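Local atomic coordinates of alpha-galactosidase (Thermus thermophilus, PDB entry 6LCJ), a protein that probably releases terminal alpha-linked galactose from oligosaccharides by hydrolysis, as GH36 alpha-galactosidases do, and assembles as a hexamer. Residues E[6-11]-E[133-138]; E[404-409]-E[431-436]; E[318-323]-E[340-345]; E[200-205]-E[242-247]. All coordinates share one frame; numbering follows the deposited sequence.

Contact 1 (E[6-11]-E[133-138]); sequences LNLGGA and WFLAYG
The turn joining strands 2-7 and 12-17, at one edge of the six-stranded antiparallel sheet of the N-terminal beta domain, packs here against strand 132-137 of the seven-stranded sheet. L8 carries most of it, with CG anti to the backbone N (chi1 -155°) so that the side chain runs obliquely across L135 and Y137. Its CD2 sits 3.6 Å from L135 CG and touches L135 CD2 as well, while L8 CG lies 4.0 Å from Y137 CB. An alanine in place of L8 would probably leave L135 poorly packed on this side, since both methyls and the CG that meets Y137 would be gone. Further round the turn, G9 CA comes 3.7 Å from Y137 O; a CB on this residue would fall only 2.7 Å from Y137 CD2. A11 CB meets the same ring at CE2, 3.7 Å away. The turn braces itself through A11 O, which accepts from L8 N at 2.8 Å and from N7 ND2 at 2.9 Å, the amide nitrogen of N7 approaching from above the carbonyl plane. R102 of strand 102-108 bonds to G9 O, and F40 packs against the Y137 ring. Apolar side chains filling the space between two antiparallel sheets in this way are typical of a beta-sandwich.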
# COMPACT_ATOMS: atom_id res chain seq x y z
N LEU E 6 29.23 -10.91 -38.50
CA LEU E 6 29.47 -12.06 -39.35
C LEU E 6 28.26 -12.34 -40.21
O LEU E 6 27.16 -11.82 -39.98
CB LEU E 6 29.83 -13.32 -38.54
CG LEU E 6 28.71 -13.93 -37.72
CD1 LEU E 6 28.83 -15.43 -37.69
CD2 LEU E 6 28.87 -13.42 -36.36
N ASN E 7 28.49 -13.16 -41.23
CA ASN E 7 27.43 -13.67 -42.09
C ASN E 7 27.13 -15.10 -41.68
O ASN E 7 28.04 -15.92 -41.55
CB ASN E 7 27.85 -13.58 -43.56
CG ASN E 7 27.04 -14.51 -44.43
OD1 ASN E 7 27.59 -15.40 -45.08
ND2 ASN E 7 25.72 -14.31 -44.45
N LEU E 8 25.85 -15.41 -41.46
CA LEU E 8 25.50 -16.65 -40.78
C LEU E 8 24.55 -17.52 -41.59
O LEU E 8 24.87 -18.69 -41.84
CB LEU E 8 24.92 -16.35 -39.40
CG LEU E 8 25.10 -17.50 -38.40
CD1 LEU E 8 26.50 -18.10 -38.45
CD2 LEU E 8 24.75 -17.03 -37.01
N GLY E 9 23.39 -17.02 -41.97
CA GLY E 9 22.50 -17.86 -42.76
C GLY E 9 22.15 -17.20 -44.07
O GLY E 9 20.98 -17.14 -44.47
N GLY E 10 23.17 -16.70 -44.76
CA GLY E 10 22.91 -15.74 -45.81
C GLY E 10 22.52 -14.38 -45.29
O GLY E 10 22.04 -13.56 -46.07
N ALA E 11 22.71 -14.13 -44.00
CA ALA E 11 22.35 -12.86 -43.38
C ALA E 11 23.54 -12.32 -42.60
O ALA E 11 24.45 -13.06 -42.20
CB ALA E 11 21.15 -13.01 -42.44
N TRP E 133 29.30 -21.26 -26.60
CA TRP E 133 27.96 -21.11 -27.14
C TRP E 133 27.96 -21.59 -28.57
O TRP E 133 28.94 -21.42 -29.30
CB TRP E 133 27.48 -19.66 -27.13
CG TRP E 133 27.44 -19.03 -25.79
CD1 TRP E 133 28.45 -18.37 -25.17
CD2 TRP E 133 26.31 -18.98 -24.90
NE1 TRP E 133 28.03 -17.91 -23.94
CE2 TRP E 133 26.71 -18.27 -23.76
CE3 TRP E 133 25.00 -19.46 -24.97
CZ2 TRP E 133 25.85 -18.03 -22.68
CZ3 TRP E 133 24.15 -19.22 -23.89
CH2 TRP E 133 24.58 -18.52 -22.77
N PHE E 134 26.84 -22.16 -28.99
CA PHE E 134 26.59 -22.45 -30.38
C PHE E 134 25.64 -21.38 -30.89
O PHE E 134 24.64 -21.08 -30.23
CB PHE E 134 25.99 -23.84 -30.58
CG PHE E 134 25.75 -24.19 -32.01
CD1 PHE E 134 26.80 -24.18 -32.91
CD2 PHE E 134 24.48 -24.49 -32.47
CE1 PHE E 134 26.60 -24.48 -34.24
CE2 PHE E 134 24.27 -24.78 -33.80
CZ PHE E 134 25.34 -24.79 -34.70
N LEU E 135 25.97 -20.79 -32.04
CA LEU E 135 25.10 -19.80 -32.66
C LEU E 135 24.90 -20.17 -34.11
O LEU E 135 25.86 -20.47 -34.82
CB LEU E 135 25.67 -18.38 -32.54
CG LEU E 135 25.06 -17.33 -33.46
CD1 LEU E 135 23.70 -16.90 -32.95
CD2 LEU E 135 25.98 -16.14 -33.62
N ALA E 136 23.65 -20.17 -34.55
CA ALA E 136 23.32 -20.64 -35.88
C ALA E 136 22.08 -19.90 -36.37
O ALA E 136 21.27 -19.42 -35.58
CB ALA E 136 23.09 -22.15 -35.88
N TYR E 137 21.95 -19.81 -37.69
CA TYR E 137 20.80 -19.21 -38.33
C TYR E 137 20.46 -20.04 -39.55
O TYR E 137 21.34 -20.36 -40.35
CB TYR E 137 21.08 -17.76 -38.74
CG TYR E 137 19.90 -17.08 -39.37
CD1 TYR E 137 18.63 -17.21 -38.82
CD2 TYR E 137 20.05 -16.30 -40.51
CE1 TYR E 137 17.54 -16.58 -39.39
CE2 TYR E 137 18.95 -15.66 -41.09
CZ TYR E 137 17.70 -15.81 -40.53
OH TYR E 137 16.62 -15.18 -41.10
N GLY E 138 19.20 -20.41 -39.69
CA GLY E 138 18.80 -21.31 -40.74
C GLY E 138 17.44 -21.89 -40.47
O GLY E 138 16.72 -21.45 -39.57

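Contact 2 (E[404-409]-E[431-436])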
# COMPACT_ATOMS: atom_id res chain seq x y z
N VAL E 404 1.75 -44.36 -23.10
CA VAL E 404 0.69 -44.36 -24.09
C VAL E 404 -0.51 -45.04 -23.47
O VAL E 404 -0.38 -46.11 -22.87
CB VAL E 404 1.12 -45.08 -25.38
CG1 VAL E 404 0.09 -44.90 -26.48
CG2 VAL E 404 2.48 -44.60 -25.83
N TYR E 405 -1.68 -44.44 -23.62
CA TYR E 405 -2.91 -45.09 -23.20
C TYR E 405 -3.49 -45.86 -24.37
O TYR E 405 -3.46 -45.39 -25.51
CB TYR E 405 -3.93 -44.08 -22.67
CG TYR E 405 -3.52 -43.38 -21.40
CD1 TYR E 405 -3.80 -43.92 -20.15
CD2 TYR E 405 -2.84 -42.17 -21.45
CE1 TYR E 405 -3.41 -43.26 -18.98
CE2 TYR E 405 -2.45 -41.50 -20.29
CZ TYR E 405 -2.73 -42.05 -19.07
OH TYR E 405 -2.36 -41.37 -17.94
N PHE E 406 -4.01 -47.05 -24.08
CA PHE E 406 -4.89 -47.79 -24.97
C PHE E 406 -6.25 -48.06 -24.37
O PHE E 406 -7.23 -48.17 -25.10
CB PHE E 406 -4.24 -49.12 -25.38
CG PHE E 406 -2.98 -48.95 -26.15
CD1 PHE E 406 -1.76 -48.84 -25.48
CD2 PHE E 406 -3.00 -48.88 -27.53
CE1 PHE E 406 -0.60 -48.67 -26.18
CE2 PHE E 406 -1.84 -48.71 -28.25
CZ PHE E 406 -0.63 -48.61 -27.58
N ARG E 407 -6.34 -48.15 -23.05
CA ARG E 407 -7.62 -48.38 -22.42
C ARG E 407 -8.56 -47.20 -22.65
O ARG E 407 -8.15 -46.07 -22.89
CB ARG E 407 -7.42 -48.60 -20.92
CG ARG E 407 -6.83 -47.42 -20.19
CD ARG E 407 -6.49 -47.85 -18.77
NE ARG E 407 -6.59 -46.77 -17.80
CZ ARG E 407 -5.54 -46.17 -17.25
NH1 ARG E 407 -4.30 -46.52 -17.57
NH2 ARG E 407 -5.75 -45.21 -16.36
N THR E 408 -9.85 -47.51 -22.62
CA THR E 408 -10.85 -46.49 -22.47
C THR E 408 -11.52 -46.54 -21.11
O THR E 408 -12.19 -45.58 -20.72
CB THR E 408 -11.89 -46.61 -23.59
OG1 THR E 408 -12.18 -48.00 -23.83
CG2 THR E 408 -11.34 -46.02 -24.88
N ARG E 409 -11.33 -47.62 -20.36
CA ARG E 409 -11.80 -47.68 -18.99
C ARG E 409 -10.82 -46.94 -18.10
O ARG E 409 -9.61 -46.99 -18.31
CB ARG E 409 -11.95 -49.14 -18.53
CG ARG E 409 -12.94 -49.91 -19.41
CD ARG E 409 -13.07 -51.39 -19.06
NE ARG E 409 -13.77 -51.58 -17.80
CZ ARG E 409 -13.32 -52.37 -16.83
NH1 ARG E 409 -12.19 -53.04 -17.01
NH2 ARG E 409 -13.99 -52.49 -15.68
N LYS E 431 8.63 -46.80 -25.95
CA LYS E 431 7.29 -47.38 -25.87
C LYS E 431 7.03 -47.86 -24.46
O LYS E 431 7.78 -48.70 -23.93
CB LYS E 431 7.14 -48.52 -26.88
CG LYS E 431 7.27 -48.05 -28.32
CD LYS E 431 7.56 -49.17 -29.25
CE LYS E 431 6.75 -49.00 -30.51
NZ LYS E 431 6.98 -50.09 -31.46
N ALA E 432 5.98 -47.33 -23.84
CA ALA E 432 5.64 -47.66 -22.47
C ALA E 432 4.14 -47.48 -22.27
O ALA E 432 3.51 -46.69 -22.96
CB ALA E 432 6.42 -46.80 -21.48
N THR E 433 3.58 -48.23 -21.33
CA THR E 433 2.20 -48.03 -20.93
C THR E 433 2.03 -48.44 -19.47
O THR E 433 2.86 -49.16 -18.90
CB THR E 433 1.20 -48.81 -21.80
OG1 THR E 433 -0.14 -48.54 -21.35
CG2 THR E 433 1.45 -50.30 -21.70
N SER E 434 0.93 -47.96 -18.90
CA SER E 434 0.50 -48.35 -17.57
C SER E 434 -0.78 -49.16 -17.59
O SER E 434 -1.25 -49.55 -16.52
CB SER E 434 0.30 -47.11 -16.69
OG SER E 434 1.54 -46.57 -16.25
N ASP E 435 -1.34 -49.44 -18.75
CA ASP E 435 -2.63 -50.12 -18.87
C ASP E 435 -2.55 -51.54 -18.32
O ASP E 435 -1.87 -52.38 -18.93
CB ASP E 435 -3.08 -50.16 -20.33
CG ASP E 435 -3.48 -48.78 -20.87
OD1 ASP E 435 -3.64 -47.84 -20.06
OD2 ASP E 435 -3.65 -48.64 -22.11
N PRO E 436 -3.20 -51.85 -17.21
CA PRO E 436 -3.31 -53.25 -16.80
C PRO E 436 -4.10 -54.04 -17.83
O PRO E 436 -5.23 -53.65 -18.17
CB PRO E 436 -4.06 -53.18 -15.46
CG PRO E 436 -4.19 -51.73 -15.14
CD PRO E 436 -4.08 -50.98 -16.41
O HOH W 1 -1.12 -45.85 -19.61
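The R407 guanidinium has Y405 CD1 over one face, 3.7 Å above its plane and offset toward the rim, with R409 O and D435 OD1 at its edge. The F406 ring has D435 OD2 at its edge, in plane, the ring and carboxylate planes standing 83° apart. All this sits at the end of strand 431-433, the last strand of the TIM barrel, where an ST turn leads out: T433 OG1 accepts from D435 N. The same hydroxyl donates to V404 O at 2.9 Å, nearly along the C=O axis. Beside it V404 N bonds to A432 O, so the two segments run side by side, in nearly the same direction.

D435 then grips the 404-409 loop from within a buried site. Its OD2 takes F406 N at 2.6 Å on the syn lone pair, and R407 N at 2.9 Å from above the carboxylate plane. OD1 forms a salt bridge with R407 NH1 at 2.9 Å, met nearly along its C-O axis. With so many donors the carboxylate probably stays charged. An alanine in place of D435 would probably leave two loop amides and the buried R407 short of partners, although R407 also bonds to F410 O and Y167 O. R409 reaches on to T408 of the second subunit. A water lies 3.0 Å from S434 N, accepting from it, and donates to D435 OD1.

Contact 3 (E[318-323]-E[340-345])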
# COMPACT_ATOMS: atom_id res chain seq x y z
N ALA E 318 26.24 -27.42 -11.84
CA ALA E 318 27.55 -28.04 -11.59
C ALA E 318 27.51 -29.06 -10.45
O ALA E 318 28.09 -30.14 -10.58
CB ALA E 318 28.61 -26.97 -11.31
N ARG E 319 26.86 -28.72 -9.33
CA ARG E 319 26.67 -29.72 -8.27
C ARG E 319 25.86 -30.90 -8.78
O ARG E 319 26.19 -32.06 -8.49
CB ARG E 319 25.93 -29.12 -7.06
CG ARG E 319 26.75 -28.17 -6.20
CD ARG E 319 25.86 -27.39 -5.21
NE ARG E 319 24.51 -27.93 -5.22
CZ ARG E 319 23.41 -27.17 -5.20
NH1 ARG E 319 23.53 -25.84 -5.16
NH2 ARG E 319 22.19 -27.75 -5.25
N TYR E 320 24.79 -30.62 -9.53
CA TYR E 320 23.91 -31.68 -10.01
C TYR E 320 24.66 -32.66 -10.89
O TYR E 320 24.48 -33.88 -10.77
CB TYR E 320 22.73 -31.06 -10.78
CG TYR E 320 21.89 -32.04 -11.56
CD1 TYR E 320 20.89 -32.78 -10.94
CD2 TYR E 320 22.10 -32.22 -12.93
CE1 TYR E 320 20.11 -33.68 -11.68
CE2 TYR E 320 21.34 -33.11 -13.67
CZ TYR E 320 20.34 -33.83 -13.05
OH TYR E 320 19.59 -34.71 -13.79
N ARG E 321 25.50 -32.15 -11.79
CA ARG E 321 26.17 -33.03 -12.73
C ARG E 321 27.16 -33.96 -12.03
O ARG E 321 27.26 -35.14 -12.37
CB ARG E 321 26.87 -32.20 -13.80
CG ARG E 321 27.61 -33.01 -14.80
CD ARG E 321 26.78 -33.22 -16.03
NE ARG E 321 27.53 -33.92 -17.07
CZ ARG E 321 26.95 -34.46 -18.14
NH1 ARG E 321 25.64 -34.37 -18.30
NH2 ARG E 321 27.68 -35.08 -19.05
N LYS E 322 27.89 -33.44 -11.03
CA LYS E 322 28.81 -34.28 -10.27
C LYS E 322 28.07 -35.32 -9.45
O LYS E 322 28.51 -36.48 -9.37
CB LYS E 322 29.69 -33.42 -9.37
CG LYS E 322 30.71 -32.58 -10.13
CD LYS E 322 31.45 -31.60 -9.20
CE LYS E 322 31.75 -30.26 -9.89
NZ LYS E 322 31.34 -29.10 -9.02
N ALA E 323 26.94 -34.96 -8.85
CA ALA E 323 26.15 -35.95 -8.12
C ALA E 323 25.62 -37.04 -9.05
O ALA E 323 25.70 -38.23 -8.73
CB ALA E 323 24.98 -35.27 -7.39
N GLY E 340 11.80 -35.41 -14.07
CA GLY E 340 11.80 -34.18 -13.28
C GLY E 340 13.15 -33.51 -13.26
O GLY E 340 13.53 -32.86 -12.27
N ALA E 341 13.88 -33.64 -14.33
CA ALA E 341 15.30 -33.46 -14.31
C ALA E 341 15.71 -32.29 -15.18
O ALA E 341 15.10 -32.07 -16.24
CB ALA E 341 16.01 -34.74 -14.81
N PRO E 342 16.73 -31.55 -14.76
CA PRO E 342 17.38 -30.59 -15.68
C PRO E 342 17.66 -31.24 -17.02
O PRO E 342 18.41 -32.21 -17.11
CB PRO E 342 18.67 -30.24 -14.94
CG PRO E 342 18.33 -30.45 -13.50
CD PRO E 342 17.45 -31.66 -13.49
N VAL E 343 17.04 -30.73 -18.08
CA VAL E 343 17.09 -31.43 -19.35
C VAL E 343 18.52 -31.44 -19.91
O VAL E 343 19.12 -32.51 -20.09
CB VAL E 343 16.08 -30.82 -20.34
CG1 VAL E 343 16.39 -31.26 -21.75
CG2 VAL E 343 14.67 -31.23 -19.94
N LEU E 344 19.10 -30.27 -20.15
CA LEU E 344 20.38 -30.24 -20.85
C LEU E 344 21.52 -30.74 -19.98
O LEU E 344 22.40 -31.47 -20.45
CB LEU E 344 20.65 -28.83 -21.37
CG LEU E 344 19.56 -28.43 -22.38
CD1 LEU E 344 19.67 -26.99 -22.85
CD2 LEU E 344 19.59 -29.39 -23.57
N ALA E 345 21.50 -30.41 -18.68
CA ALA E 345 22.59 -30.85 -17.80
C ALA E 345 22.59 -32.36 -17.56
O ALA E 345 23.57 -32.88 -17.00
CB ALA E 345 22.51 -30.09 -16.47
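Ring packing comes first. Y320, in the first turn of helix 317-331, has CG anti to the backbone N, which sends the phenol out from the helix toward the loop 340-345. There it meets P342 tip to tip. The pyrrolidine CG stands over the middle of the aromatic face, 3.9 Å from the centroid and only 9° off the ring normal, a well-centred CH-pi contact. P342 CD is displaced toward the hydroxyl end, 3.6 Å from Y320 CZ.

Two alanines add van der Waals contacts: A341 CB touches Y320 OH at 3.7 Å, and A345 CB lies 4.2 Å from Y320 CD2. A341, P342 and A345 are the loop residues that touch Y320.

The pairing belongs to the TIM barrel: the loop leaves the C-terminal end of strand 335-338 and folds back over the start of the helix that precedes that strand in the chain.

The polar contact comes from the next residue, R321. It also has CG anti to the backbone N, but its chain bends at chi2 (97°), bringing the guanidinium round to A345. NH1 donates to A345 O at 2.9 Å with an N-H...O angle of 155°. The acceptor lies in the guanidinium plane, whereas NH1 stands above the plane of the A345 carbonyl; R321 CD touches the same oxygen at 3.4 Å. NH1 has a second partner in L347 O. The Y320 hydroxyl is hydrogen-bonded to S346 OG, which also bonds to P342 O.

Contact 4 (E[200-205]-E[242-247]); sequences QRALGD and DSPLFQ
S243 and P244 face the turn of 200-205, and each meets a different part of it. S243 has OG beside the backbone N (chi1 -46°), anti to the carbonyl carbon, which points the hydroxyl at the main chain of L203. OG lies 2.9 Å from L203 O, within hydrogen-bonding distance, while T240 N also bonds to it. S243 CB rests 3.1 Å from the same L203 O. A water links the two segments, accepting from L203 N and donating to S243 OG. S243 occupies the N-cap position of helix 244-248, yet its side chain makes no capping bond; its OG turns to L203 O, T240 N and the water.

P244 meets the other limb of the turn through CG and CD. Its CG meets the D205 side chain crosswise, at about a right angle, 4.1 Å from OD2, and its CD grazes A202 CB. D205 OD2 also makes a long, weak salt bridge with R201 NE, at 3.4 Å.

Between these limbs sits G204, the third residue of a type II turn from A202 to D205, where a positive phi (88°) suits glycine. Lacking a CB, it lets L245 approach, and L245 CB lies 4.3 Å from G204 O. The turn follows a classic bulge, in which R201 and A202 both face D205.

The hairpin after barrel strand 192-195 thereby lies against the start of helix 244-248, with L203 packing on T240 of strand 238-240 and on W268, and F246 resting against V239 and Y273.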
# COMPACT_ATOMS: atom_id res chain seq x y z
N GLN E 200 7.62 -47.63 -1.29
CA GLN E 200 8.53 -47.20 -0.24
C GLN E 200 7.79 -46.79 1.04
O GLN E 200 6.59 -46.52 1.03
CB GLN E 200 9.40 -46.04 -0.73
CG GLN E 200 8.67 -44.70 -0.86
CD GLN E 200 7.73 -44.61 -2.08
OE1 GLN E 200 7.54 -45.57 -2.82
NE2 GLN E 200 7.16 -43.44 -2.29
N ARG E 201 8.53 -46.74 2.15
CA ARG E 201 7.93 -46.30 3.41
C ARG E 201 7.77 -44.79 3.46
O ARG E 201 6.80 -44.29 4.05
CB ARG E 201 8.76 -46.78 4.60
CG ARG E 201 8.87 -48.29 4.72
CD ARG E 201 9.86 -48.69 5.81
NE ARG E 201 9.37 -48.30 7.14
CZ ARG E 201 8.36 -48.89 7.77
NH1 ARG E 201 7.73 -49.92 7.19
NH2 ARG E 201 7.97 -48.47 8.97
N ALA E 202 8.69 -44.04 2.86
CA ALA E 202 8.69 -42.59 2.91
C ALA E 202 9.74 -42.06 1.95
O ALA E 202 10.63 -42.80 1.51
CB ALA E 202 8.96 -42.06 4.33
N LEU E 203 9.65 -40.77 1.65
CA LEU E 203 10.76 -40.10 0.98
C LEU E 203 11.97 -40.12 1.90
O LEU E 203 11.90 -39.65 3.04
CB LEU E 203 10.38 -38.67 0.63
CG LEU E 203 9.25 -38.49 -0.36
CD1 LEU E 203 9.00 -37.00 -0.51
CD2 LEU E 203 9.55 -39.18 -1.71
N GLY E 204 13.08 -40.66 1.42
CA GLY E 204 14.25 -40.83 2.25
C GLY E 204 14.30 -42.13 3.02
O GLY E 204 15.36 -42.48 3.55
N ASP E 205 13.18 -42.87 3.07
CA ASP E 205 13.10 -44.21 3.66
C ASP E 205 12.75 -45.20 2.55
O ASP E 205 11.62 -45.70 2.46
CB ASP E 205 12.07 -44.22 4.80
CG ASP E 205 12.16 -45.48 5.67
OD1 ASP E 205 12.99 -46.37 5.37
OD2 ASP E 205 11.38 -45.57 6.64
N ASP E 242 8.25 -34.88 7.60
CA ASP E 242 7.92 -36.14 8.25
C ASP E 242 8.95 -37.24 8.02
O ASP E 242 8.86 -38.28 8.66
CB ASP E 242 6.58 -36.68 7.76
CG ASP E 242 5.50 -35.64 7.77
OD1 ASP E 242 4.85 -35.45 6.71
OD2 ASP E 242 5.31 -35.02 8.85
N SER E 243 9.87 -37.07 7.09
CA SER E 243 10.80 -38.14 6.82
C SER E 243 11.72 -38.36 8.01
O SER E 243 12.24 -37.39 8.57
CB SER E 243 11.63 -37.84 5.58
OG SER E 243 10.81 -37.37 4.52
N PRO E 244 11.92 -39.60 8.45
CA PRO E 244 12.93 -39.86 9.49
C PRO E 244 14.29 -39.24 9.17
O PRO E 244 14.91 -38.63 10.05
CB PRO E 244 13.00 -41.39 9.55
CG PRO E 244 12.31 -41.88 8.26
CD PRO E 244 11.29 -40.84 7.95
N LEU E 245 14.74 -39.37 7.92
CA LEU E 245 16.04 -38.82 7.53
C LEU E 245 16.12 -37.31 7.73
O LEU E 245 17.19 -36.79 8.05
CB LEU E 245 16.33 -39.17 6.07
CG LEU E 245 17.74 -38.88 5.58
CD1 LEU E 245 18.71 -39.92 6.10
CD2 LEU E 245 17.77 -38.83 4.06
N PHE E 246 15.01 -36.60 7.53
CA PHE E 246 14.99 -35.16 7.78
C PHE E 246 15.36 -34.86 9.23
O PHE E 246 16.07 -33.88 9.50
CB PHE E 246 13.62 -34.58 7.47
CG PHE E 246 13.56 -33.07 7.44
CD1 PHE E 246 13.12 -32.36 8.56
CD2 PHE E 246 13.87 -32.37 6.29
CE1 PHE E 246 13.04 -30.98 8.53
CE2 PHE E 246 13.79 -30.97 6.26
CZ PHE E 246 13.38 -30.28 7.38
N GLN E 247 14.90 -35.70 10.16
CA GLN E 247 15.20 -35.49 11.58
C GLN E 247 16.55 -36.07 11.96
O GLN E 247 17.30 -35.46 12.72
CB GLN E 247 14.10 -36.12 12.44
CG GLN E 247 12.76 -35.42 12.35
CD GLN E 247 11.61 -36.40 12.22
OE1 GLN E 247 11.73 -37.56 12.62
NE2 GLN E 247 10.50 -35.94 11.65
O HOH W 2 7.97 -38.50 3.35

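Contacts 2 and 3 are buried, whereas contacts 1 and 4 are only partly so and lie farther from the centre of the chain. Contacts 2, 3 and 4 all belong to the TIM barrel and its loops; contact 1 is in the N-terminal beta domain, its centre about 51 Å from that of contact 4. The chemistry follows the setting. Between two sheets, contact 1 relies on aliphatic and aromatic packing. Contact 3 sets a proline over a ring beside one arginine bond. Contact 2 is the most polar, with a buried carboxylate, and borders the second subunit. Contact 4 uses a serine and a water between an outlying turn and a helix start.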